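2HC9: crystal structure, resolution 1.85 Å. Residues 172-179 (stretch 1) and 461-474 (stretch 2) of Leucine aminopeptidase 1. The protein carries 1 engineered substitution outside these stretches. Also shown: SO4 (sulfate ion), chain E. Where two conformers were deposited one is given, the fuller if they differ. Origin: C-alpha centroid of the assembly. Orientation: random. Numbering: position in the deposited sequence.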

ATOM      1  N   GLU A 172     -21.101  -3.743  33.523  1.00 13.86           N
ATOM      2  CA  GLU A 172     -20.839  -2.299  33.498  1.00 12.90           C
ATOM      3  C   GLU A 172     -19.591  -1.938  32.685  1.00 14.61           C
ATOM      4  O   GLU A 172     -19.610  -0.997  31.887  1.00 13.87           O
ATOM      5  CB  GLU A 172     -20.681  -1.749  34.931  1.00 13.87           C
ATOM      6  CG  GLU A 172     -22.050  -1.608  35.682  1.00 13.74           C
ATOM      7  CD  GLU A 172     -22.883  -0.500  35.076  1.00 13.09           C
ATOM      8  OE1 GLU A 172     -22.654   0.669  35.460  1.00 18.40           O
ATOM      9  OE2 GLU A 172     -23.691  -0.784  34.156  1.00 16.32           O
ATOM     10  N   THR A 173     -18.510  -2.678  32.904  1.00 14.31           N
ATOM     11  CA  THR A 173     -17.279  -2.475  32.109  1.00 11.80           C
ATOM     12  C   THR A 173     -17.621  -2.577  30.618  1.00 15.46           C
ATOM     13  O   THR A 173     -17.254  -1.704  29.828  1.00 12.27           O
ATOM     14  CB  THR A 173     -16.223  -3.573  32.441  1.00 16.46           C
ATOM     15  OG1 THR A 173     -15.897  -3.511  33.829  1.00 15.57           O
ATOM     16  CG2 THR A 173     -14.929  -3.341  31.645  1.00 14.77           C
ATOM     17  N   ALA A 174     -18.310  -3.657  30.239  1.00 15.07           N
ATOM     18  CA  ALA A 174     -18.702  -3.873  28.842  1.00 14.95           C
ATOM     19  C   ALA A 174     -19.642  -2.780  28.311  1.00 16.56           C
ATOM     20  O   ALA A 174     -19.490  -2.333  27.172  1.00 12.92           O
ATOM     21  CB  ALA A 174     -19.341  -5.256  28.675  1.00 14.91           C
ATOM     22  N   ARG A 175     -20.613  -2.357  29.125  1.00 15.67           N
ATOM     23  CA  ARG A 175     -21.509  -1.260  28.718  1.00 13.67           C
ATOM     24  C   ARG A 175     -20.735   0.017  28.376  1.00 16.36           C
ATOM     25  O   ARG A 175     -21.007   0.688  27.350  1.00 14.98           O
ATOM     26  CB  ARG A 175     -22.521  -0.945  29.847  1.00 16.00           C
ATOM     27  CG  ARG A 175     -23.392   0.306  29.541  1.00 16.39           C
ATOM     28  CD  ARG A 175     -24.369   0.628  30.681  1.00 18.33           C
ATOM     29  NE  ARG A 175     -23.714   1.021  31.932  1.00 14.79           N
ATOM     30  CZ  ARG A 175     -23.183   2.228  32.188  1.00 15.08           C
ATOM     31  NH1 ARG A 175     -23.188   3.203  31.281  1.00 16.03           N
ATOM     32  NH2 ARG A 175     -22.651   2.468  33.372  1.00 15.52           N
ATOM     33  N   LEU A 176     -19.790   0.373  29.252  1.00 13.23           N
ATOM     34  CA  LEU A 176     -18.985   1.578  29.060  1.00 11.62           C
ATOM     35  C   LEU A 176     -18.197   1.445  27.747  1.00 14.29           C
ATOM     36  O   LEU A 176     -18.123   2.376  26.963  1.00 16.03           O
ATOM     37  CB  LEU A 176     -18.040   1.803  30.265  1.00 12.73           C
ATOM     38  CG  LEU A 176     -18.786   2.136  31.593  1.00 12.33           C
ATOM     39  CD1 LEU A 176     -17.767   2.113  32.756  1.00 14.86           C
ATOM     40  CD2 LEU A 176     -19.431   3.514  31.490  1.00 16.41           C
ATOM     41  N   ILE A 177     -17.629   0.265  27.518  1.00 14.41           N
ATOM     42  CA  ILE A 177     -16.867  -0.001  26.294  1.00 13.77           C
ATOM     43  C   ILE A 177     -17.743   0.078  25.047  1.00 15.35           C
ATOM     44  O   ILE A 177     -17.329   0.677  24.046  1.00 16.88           O
ATOM     45  CB  ILE A 177     -16.148  -1.368  26.396  1.00 12.57           C
ATOM     46  CG1 ILE A 177     -14.979  -1.227  27.396  1.00 13.52           C
ATOM     47  CG2 ILE A 177     -15.667  -1.896  24.987  1.00 14.50           C
ATOM     48  CD1 ILE A 177     -14.397  -2.586  27.834  1.00 13.07           C
ATOM     49  N   ASP A 178     -18.951  -0.502  25.099  1.00 14.18           N
ATOM     50  CA  ASP A 178     -19.809  -0.604  23.887  1.00 13.36           C
ATOM     51  C   ASP A 178     -20.451   0.728  23.506  1.00 17.14           C
ATOM     52  O   ASP A 178     -20.882   0.889  22.376  1.00 15.15           O
ATOM     53  CB  ASP A 178     -20.956  -1.603  24.112  1.00 14.19           C
ATOM     54  CG  ASP A 178     -20.478  -3.041  24.270  1.00 17.55           C
ATOM     55  OD1 ASP A 178     -19.327  -3.344  23.882  1.00 15.81           O
ATOM     56  OD2 ASP A 178     -21.278  -3.873  24.759  1.00 16.92           O
ATOM     57  N   THR A 179     -20.550   1.650  24.463  1.00 13.84           N
ATOM     58  CA  THR A 179     -21.239   2.934  24.239  1.00 13.48           C
ATOM     59  C   THR A 179     -20.379   3.770  23.269  1.00 13.61           C
ATOM     60  O   THR A 179     -19.187   3.924  23.476  1.00 15.76           O
ATOM     61  CB  THR A 179     -21.426   3.718  25.590  1.00 14.39           C
ATOM     62  OG1 THR A 179     -22.139   2.896  26.539  1.00 17.21           O
ATOM     63  CG2 THR A 179     -22.171   5.020  25.393  1.00 15.08           C
ATOM     64  N   PRO A 461      -7.919  -8.894  24.450  1.00 16.45           N
ATOM     65  CA  PRO A 461      -8.880  -9.616  25.331  1.00 16.62           C
ATOM     66  C   PRO A 461     -10.047  -8.803  25.863  1.00 17.15           C
ATOM     67  O   PRO A 461     -11.000  -9.392  26.383  1.00 16.68           O
ATOM     68  CB  PRO A 461      -8.027 -10.112  26.515  1.00 18.49           C
ATOM     69  CG  PRO A 461      -6.745  -9.384  26.432  1.00 21.80           C
ATOM     70  CD  PRO A 461      -6.553  -8.896  25.004  1.00 16.67           C
ATOM     71  N   ALA A 462      -9.973  -7.478  25.732  1.00 14.45           N
ATOM     72  CA  ALA A 462     -11.076  -6.594  26.149  1.00 15.52           C
ATOM     73  C   ALA A 462     -12.294  -6.680  25.238  1.00 19.26           C
ATOM     74  O   ALA A 462     -13.326  -6.088  25.552  1.00 16.94           O
ATOM     75  CB  ALA A 462     -10.602  -5.134  26.240  1.00 12.78           C
ATOM     76  N   GLU A 463     -12.192  -7.398  24.117  1.00 16.07           N
ATOM     77  CA  GLU A 463     -13.305  -7.449  23.174  1.00 17.39           C
ATOM     78  C   GLU A 463     -13.381  -8.774  22.447  1.00 18.38           C
ATOM     79  O   GLU A 463     -12.354  -9.415  22.228  1.00 18.56           O
ATOM     80  CB  GLU A 463     -13.178  -6.310  22.169  1.00 16.54           C
ATOM     81  CG  GLU A 463     -11.896  -6.347  21.336  1.00 17.95           C
ATOM     82  CD  GLU A 463     -11.869  -5.178  20.367  1.00 21.53           C
ATOM     83  OE1 GLU A 463     -11.708  -4.043  20.825  1.00 20.65           O
ATOM     84  OE2 GLU A 463     -12.063  -5.390  19.171  1.00 23.02           O
ATOM     85  N   VAL A 464     -14.595  -9.202  22.084  1.00 16.89           N
ATOM     86  CA  VAL A 464     -14.775 -10.300  21.125  1.00 18.27           C
ATOM     87  C   VAL A 464     -15.859  -9.850  20.151  1.00 20.38           C
ATOM     88  O   VAL A 464     -16.955  -9.467  20.570  1.00 15.70           O
ATOM     89  CB  VAL A 464     -15.270 -11.606  21.817  1.00 19.17           C
ATOM     90  CG1 VAL A 464     -15.614 -12.675  20.778  1.00 20.45           C
ATOM     91  CG2 VAL A 464     -14.238 -12.142  22.783  1.00 22.66           C
ATOM     92  N   GLY A 465     -15.558  -9.897  18.855  1.00 21.13           N
ATOM     93  CA  GLY A 465     -16.539  -9.537  17.842  1.00 22.89           C
ATOM     94  C   GLY A 465     -16.849  -8.071  18.065  1.00 22.30           C
ATOM     95  O   GLY A 465     -15.935  -7.246  18.213  1.00 21.42           O
ATOM     96  N   ASP A 466     -18.129  -7.728  18.155  1.00 20.68           N
ATOM     97  CA  ASP A 466     -18.577  -6.341  18.277  0.50 23.05           C
ATOM     98  C   ASP A 466     -18.828  -5.887  19.714  1.00 20.74           C
ATOM     99  O   ASP A 466     -19.461  -4.832  19.929  1.00 17.81           O
ATOM    100  CB  ASP A 466     -19.861  -6.153  17.462  0.50 24.00           C
ATOM    101  CG  ASP A 466     -19.646  -6.403  15.997  0.50 20.57           C
ATOM    102  OD1 ASP A 466     -18.531  -6.144  15.531  0.50 20.36           O
ATOM    103  OD2 ASP A 466     -20.581  -6.856  15.314  0.50 33.93           O
ATOM    104  N   ARG A 467     -18.396  -6.694  20.680  1.00 15.54           N
ATOM    105  CA  ARG A 467     -18.767  -6.477  22.065  1.00 16.66           C
ATOM    106  C   ARG A 467     -17.576  -6.486  23.017  1.00 15.97           C
ATOM    107  O   ARG A 467     -16.695  -7.326  22.900  1.00 16.60           O
ATOM    108  CB  ARG A 467     -19.786  -7.549  22.494  1.00 15.33           C
ATOM    109  CG  ARG A 467     -21.156  -7.357  21.811  1.00 18.38           C
ATOM    110  CD  ARG A 467     -21.866  -6.089  22.312  1.00 16.95           C
ATOM    111  NE  ARG A 467     -23.294  -6.068  21.946  1.00 20.91           N
ATOM    112  CZ  ARG A 467     -24.164  -5.154  22.374  1.00 20.14           C
ATOM    113  NH1 ARG A 467     -23.769  -4.184  23.201  1.00 16.99           N
ATOM    114  NH2 ARG A 467     -25.452  -5.237  22.016  1.00 18.55           N
ATOM    115  N   GLY A 468     -17.582  -5.557  23.974  1.00 15.48           N
ATOM    116  CA  GLY A 468     -16.676  -5.631  25.111  1.00 16.53           C
ATOM    117  C   GLY A 468     -16.891  -6.916  25.898  1.00 16.87           C
ATOM    118  O   GLY A 468     -18.034  -7.390  26.051  1.00 15.75           O
ATOM    119  N   THR A 469     -15.796  -7.485  26.392  1.00 15.80           N
ATOM    120  CA  THR A 469     -15.901  -8.684  27.246  1.00 15.56           C
ATOM    121  C   THR A 469     -16.099  -8.338  28.719  1.00 17.17           C
ATOM    122  O   THR A 469     -16.441  -9.209  29.532  1.00 17.37           O
ATOM    123  CB  THR A 469     -14.626  -9.542  27.138  1.00 18.15           C
ATOM    124  OG1 THR A 469     -13.478  -8.700  27.381  1.00 16.58           O
ATOM    125  CG2 THR A 469     -14.517 -10.188  25.738  1.00 16.64           C
ATOM    126  N   GLY A 470     -15.820  -7.090  29.102  1.00 16.29           N
ATOM    127  CA  GLY A 470     -15.800  -6.768  30.525  1.00 14.79           C
ATOM    128  C   GLY A 470     -14.612  -7.349  31.289  1.00 19.27           C
ATOM    129  O   GLY A 470     -14.728  -7.704  32.458  1.00 17.04           O
ATOM    130  N   TYR A 471     -13.469  -7.456  30.607  1.00 14.66           N
ATOM    131  CA  TYR A 471     -12.217  -7.917  31.218  1.00 14.86           C
ATOM    132  C   TYR A 471     -11.757  -6.964  32.313  1.00 16.28           C
ATOM    133  O   TYR A 471     -11.803  -5.725  32.151  1.00 16.23           O
ATOM    134  CB  TYR A 471     -11.151  -7.969  30.118  1.00 15.29           C
ATOM    135  CG  TYR A 471      -9.832  -8.591  30.515  1.00 13.12           C
ATOM    136  CD1 TYR A 471      -9.514  -9.899  30.128  1.00 16.29           C
ATOM    137  CD2 TYR A 471      -8.886  -7.851  31.232  1.00 18.99           C
ATOM    138  CE1 TYR A 471      -8.263 -10.473  30.466  1.00 13.54           C
ATOM    139  CE2 TYR A 471      -7.657  -8.394  31.580  1.00 16.22           C
ATOM    140  CZ  TYR A 471      -7.354  -9.686  31.200  1.00 15.23           C
ATOM    141  OH  TYR A 471      -6.115 -10.179  31.532  1.00 15.81           O
ATOM    142  N   GLY A 472     -11.282  -7.537  33.423  1.00 14.17           N
ATOM    143  CA  GLY A 472     -10.617  -6.733  34.447  1.00 13.85           C
ATOM    144  C   GLY A 472     -11.192  -6.972  35.847  1.00 14.59           C
ATOM    145  O   GLY A 472     -10.448  -7.340  36.737  1.00 15.61           O
ATOM    146  N   PRO A 473     -12.513  -6.750  36.048  1.00 17.86           N
ATOM    147  CA  PRO A 473     -13.103  -7.027  37.378  1.00 16.61           C
ATOM    148  C   PRO A 473     -12.872  -8.457  37.900  1.00 14.09           C
ATOM    149  O   PRO A 473     -12.551  -8.633  39.078  1.00 17.28           O
ATOM    150  CB  PRO A 473     -14.600  -6.750  37.175  1.00 18.63           C
ATOM    151  CG  PRO A 473     -14.620  -5.689  36.033  1.00 17.72           C
ATOM    152  CD  PRO A 473     -13.483  -6.111  35.122  1.00 15.16           C
ATOM    153  N   ALA A 474     -12.999  -9.462  37.045  1.00 13.69           N
ATOM    154  CA  ALA A 474     -12.802 -10.841  37.518  1.00 13.29           C
ATOM    155  C   ALA A 474     -11.331 -11.043  37.887  1.00 17.50           C
ATOM    156  O   ALA A 474     -11.030 -11.584  38.945  1.00 15.69           O
ATOM    157  CB  ALA A 474     -13.265 -11.863  36.472  1.00 15.31           C
TER
HETATM  158  S   SO4 E 901     -25.666  -8.816  20.754  1.00 38.58           S
HETATM  159  O1  SO4 E 901     -26.073  -9.832  21.731  1.00 41.26           O
HETATM  160  O2  SO4 E 901     -26.415  -7.577  20.976  1.00 38.74           O
HETATM  161  O3  SO4 E 901     -24.213  -8.601  20.896  1.00 29.74           O
HETATM  162  O4  SO4 E 901     -25.953  -9.238  19.382  1.00 39.62           O
HETATM  163  O   HOH W   1     -20.609  -6.347  25.775  1.00 16.35           O
HETATM  164  O   HOH W   2     -18.405  -2.677  21.437  1.00 18.75           O

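The contact sets one face of the helix 172-178 against the second strand of a hairpin and the glycine-rich segment that follows it in the second stretch, and buries 370 Å² summed over both sides. D178, T173 and G468 carry the largest shares.

D178, in the last turn of the helix, supplies the polar anchor. Its CA-to-CB bond points toward the other stretch, and with chi1 at -67° (m) the two carboxylate oxygens meet different donors. OD1 accepts a hydrogen bond from the backbone N of G468 at 2.8 Å, with an N-H...acceptor angle of 176°, so the bond is almost perfectly linear. OD2 lies 3.0 Å from NH1 of R467, at an angle of 158°; opposite charges make this hydrogen bond a salt bridge as well. D178 OD2 sits near the guanidinium plane, at its edge, where the N-H groups point. The sulfate, probably from the crystallisation liquor, also binds this group: R467 NE donates to SO4 O3 at 2.9 Å and R467 NH2 to SO4 O2 at 2.7 Å. Two waters extend the carboxylate's network. Water 1 donates to D178 OD2 and to G468 O, both at 2.8 Å; water 2 donates to D178 OD1 at 2.7 Å and to D466 O at 2.8 Å. The type II' turn from V464 to R467, closed by R467 N to V464 O at 3.1 Å, leads directly into this polar cluster.

At G468 the backbone packs closely against helix side chains. Its CA lies 3.9 Å from I177 CG2, and its O lies 3.6 Å from A174 CB. An ideal CB built on G468 would point toward the helix and fall 3.0 Å from I177 CG2, a clash, and 3.4 Å from A174 CA, which is tight. The absence of a side chain therefore lets the strand lie this close while its N-H still reaches D178. Two residues on, G470 makes the closest CA approach across the contact, 4.4 Å from A174 CA. Its positive phi (71°) by itself favours glycine.

T173, one helical turn before I177, makes van der Waals contacts here. Its CG2 is 3.7 Å from G470 CA and 4.0 Å from Y471 O, while its OG1 is 3.4 Å from P473 CG, a carbon; that hydroxyl is hydrogen-bonded elsewhere in the structure. Direct hydrogen bonding between the stretches is thus confined to D178, with T173, A174 and I177 contributing close packing.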